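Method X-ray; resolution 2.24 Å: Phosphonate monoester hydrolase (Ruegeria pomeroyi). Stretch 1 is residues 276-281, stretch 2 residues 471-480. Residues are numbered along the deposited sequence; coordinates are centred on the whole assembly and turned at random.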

# COMPACT_ATOMS: atom_id res chain seq x y z
N GLU A 276 38.91 -27.18 19.64
CA GLU A 276 37.58 -27.66 19.99
C GLU A 276 36.62 -27.68 18.78
O GLU A 276 35.84 -28.62 18.63
CB GLU A 276 37.00 -26.93 21.22
CG GLU A 276 37.71 -27.26 22.53
CD GLU A 276 37.91 -28.72 22.86
OE1 GLU A 276 36.93 -29.50 22.77
OE2 GLU A 276 39.04 -29.10 23.23
N HIS A 277 36.75 -26.68 17.88
CA HIS A 277 36.00 -26.61 16.62
C HIS A 277 36.62 -25.49 15.77
O HIS A 277 36.95 -24.43 16.31
CB HIS A 277 34.47 -26.40 16.85
CG HIS A 277 33.60 -26.59 15.63
ND1 HIS A 277 33.56 -25.65 14.60
CD2 HIS A 277 32.72 -27.58 15.35
CE1 HIS A 277 32.70 -26.13 13.71
NE2 HIS A 277 32.15 -27.28 14.13
N PRO A 278 36.78 -25.70 14.44
CA PRO A 278 37.39 -24.67 13.57
C PRO A 278 36.70 -23.30 13.54
O PRO A 278 37.37 -22.33 13.19
CB PRO A 278 37.34 -25.32 12.19
CG PRO A 278 37.31 -26.77 12.45
CD PRO A 278 36.47 -26.91 13.66
N PHE A 279 35.40 -23.22 13.88
CA PHE A 279 34.56 -22.01 13.95
C PHE A 279 35.21 -20.92 14.84
O PHE A 279 35.03 -19.73 14.58
CB PHE A 279 33.16 -22.37 14.52
CG PHE A 279 32.32 -21.20 15.01
CD1 PHE A 279 32.42 -20.75 16.32
CD2 PHE A 279 31.46 -20.53 14.15
CE1 PHE A 279 31.69 -19.65 16.76
CE2 PHE A 279 30.72 -19.43 14.59
CZ PHE A 279 30.83 -19.00 15.89
N PHE A 280 35.89 -21.36 15.93
CA PHE A 280 36.55 -20.53 16.94
C PHE A 280 37.82 -19.84 16.51
O PHE A 280 38.27 -18.91 17.19
CB PHE A 280 36.70 -21.29 18.27
CG PHE A 280 35.37 -21.71 18.85
CD1 PHE A 280 34.44 -20.76 19.24
CD2 PHE A 280 35.05 -23.05 19.00
CE1 PHE A 280 33.20 -21.15 19.75
CE2 PHE A 280 33.83 -23.44 19.55
CZ PHE A 280 32.90 -22.49 19.89
N GLY A 281 38.38 -20.29 15.39
CA GLY A 281 39.53 -19.67 14.74
C GLY A 281 39.09 -18.28 14.35
O GLY A 281 39.49 -17.32 15.02
N GLU A 471 24.56 -26.53 15.34
CA GLU A 471 24.49 -27.05 13.97
C GLU A 471 24.67 -25.93 12.97
O GLU A 471 24.06 -24.86 13.13
CB GLU A 471 23.17 -27.79 13.72
CG GLU A 471 23.03 -29.09 14.51
CD GLU A 471 23.63 -30.33 13.89
OE1 GLU A 471 24.39 -30.22 12.90
OE2 GLU A 471 23.31 -31.44 14.39
N PHE A 472 25.47 -26.17 11.93
CA PHE A 472 25.77 -25.22 10.85
C PHE A 472 25.03 -25.58 9.55
O PHE A 472 24.92 -26.75 9.21
CB PHE A 472 27.29 -25.23 10.55
CG PHE A 472 28.13 -24.74 11.69
CD1 PHE A 472 28.58 -25.63 12.67
CD2 PHE A 472 28.45 -23.40 11.82
CE1 PHE A 472 29.33 -25.17 13.75
CE2 PHE A 472 29.22 -22.94 12.89
CZ PHE A 472 29.66 -23.83 13.84
N ALA A 473 24.58 -24.55 8.78
CA ALA A 473 23.97 -24.68 7.45
C ALA A 473 25.10 -25.07 6.48
O ALA A 473 24.90 -25.89 5.59
CB ALA A 473 23.34 -23.36 7.02
N ALA A 474 26.30 -24.48 6.69
CA ALA A 474 27.52 -24.77 5.94
C ALA A 474 28.08 -26.15 6.33
O ALA A 474 27.68 -26.73 7.35
CB ALA A 474 28.55 -23.69 6.21
N ASP A 475 29.00 -26.69 5.52
CA ASP A 475 29.59 -28.00 5.74
C ASP A 475 30.64 -28.04 6.86
O ASP A 475 31.79 -28.47 6.66
CB ASP A 475 30.12 -28.59 4.43
CG ASP A 475 29.51 -29.94 4.14
OD1 ASP A 475 30.04 -30.95 4.66
OD2 ASP A 475 28.44 -29.99 3.47
N LEU A 476 30.23 -27.61 8.06
CA LEU A 476 31.04 -27.60 9.29
C LEU A 476 30.39 -28.57 10.27
O LEU A 476 29.16 -28.56 10.38
CB LEU A 476 31.10 -26.20 9.91
CG LEU A 476 31.97 -25.17 9.21
CD1 LEU A 476 31.78 -23.81 9.85
CD2 LEU A 476 33.46 -25.57 9.25
N PRO A 477 31.16 -29.42 10.98
CA PRO A 477 30.53 -30.39 11.89
C PRO A 477 29.80 -29.78 13.10
O PRO A 477 30.11 -28.67 13.53
CB PRO A 477 31.70 -31.30 12.31
CG PRO A 477 32.91 -30.49 12.12
CD PRO A 477 32.63 -29.61 10.94
N PRO A 478 28.84 -30.53 13.70
CA PRO A 478 28.16 -30.00 14.89
C PRO A 478 29.08 -29.89 16.12
O PRO A 478 30.19 -30.44 16.13
CB PRO A 478 27.06 -31.03 15.15
CG PRO A 478 27.51 -32.28 14.50
CD PRO A 478 28.31 -31.86 13.31
N MET A 479 28.60 -29.18 17.14
CA MET A 479 29.26 -29.09 18.42
C MET A 479 28.31 -29.72 19.43
O MET A 479 27.10 -29.61 19.29
CB MET A 479 29.59 -27.64 18.86
CG MET A 479 30.30 -26.83 17.82
SD MET A 479 30.96 -25.32 18.52
CE MET A 479 31.18 -24.33 17.07
N LEU A 480 28.85 -30.38 20.42
CA LEU A 480 28.05 -30.97 21.48
C LEU A 480 28.75 -30.77 22.82
O LEU A 480 29.87 -31.21 22.98
CB LEU A 480 27.71 -32.43 21.21
CG LEU A 480 26.71 -33.06 22.19
CD1 LEU A 480 25.32 -32.48 22.00
CD2 LEU A 480 26.71 -34.57 22.06

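One imidazole is the centre of this contact, and it makes the contact's only hydrogen bond, an unusually short one: NE2 of His-277 donates to O of Pro-477 at 2.5 Å, with an N-H...O angle of 154°. The other ring nitrogen works within its own stretch. There the backbone N of Phe-279 donates to ND1 of His-277 at 3.1 Å, a capping bond at the turn that leads into a helix. Histidine suits this place because its neutral ring can donate from one nitrogen while accepting at the other, so that one buried side chain both fastens the distant loop and steadies the turn. The acceptor is a backbone carbonyl, which any residue could supply, and it lies near the imidazole plane, where the N-H points; the proline ring itself adds a contact, CG of Pro-477 lying 3.9 Å from NE2 of His-277.

Apolar groups also pack against the ring. Met-479 lays its methyl over one face, CE standing 3.8 Å from the centroid of the His-277 ring and 19° off the normal, a CH-pi contact. Its unbranched, flexible chain lets the same residue reach both phenylalanines that follow His-277: CE lies 3.8 Å from CB of Phe-279, and SD lies 3.6 Å from CE2 of Phe-280, whose side chain leaves the backbone sideways yet ends nearer the other stretch.

Phe-472 brings a rigid apolar ring against two aromatic neighbours. Its plane is at 21° to that of His-277, but the rings are slid apart and barely overlap, with CE1 of His-277 3.5 Å from CE1 of Phe-472. The Phe-279 ring meets it obliquely, CD2 of Phe-279 coming at its edge, 3.5 Å from CE2 of Phe-472. Leu-476 adds aliphatic bulk at the imidazole edge, its CB 4.1 Å from CE1 of His-277.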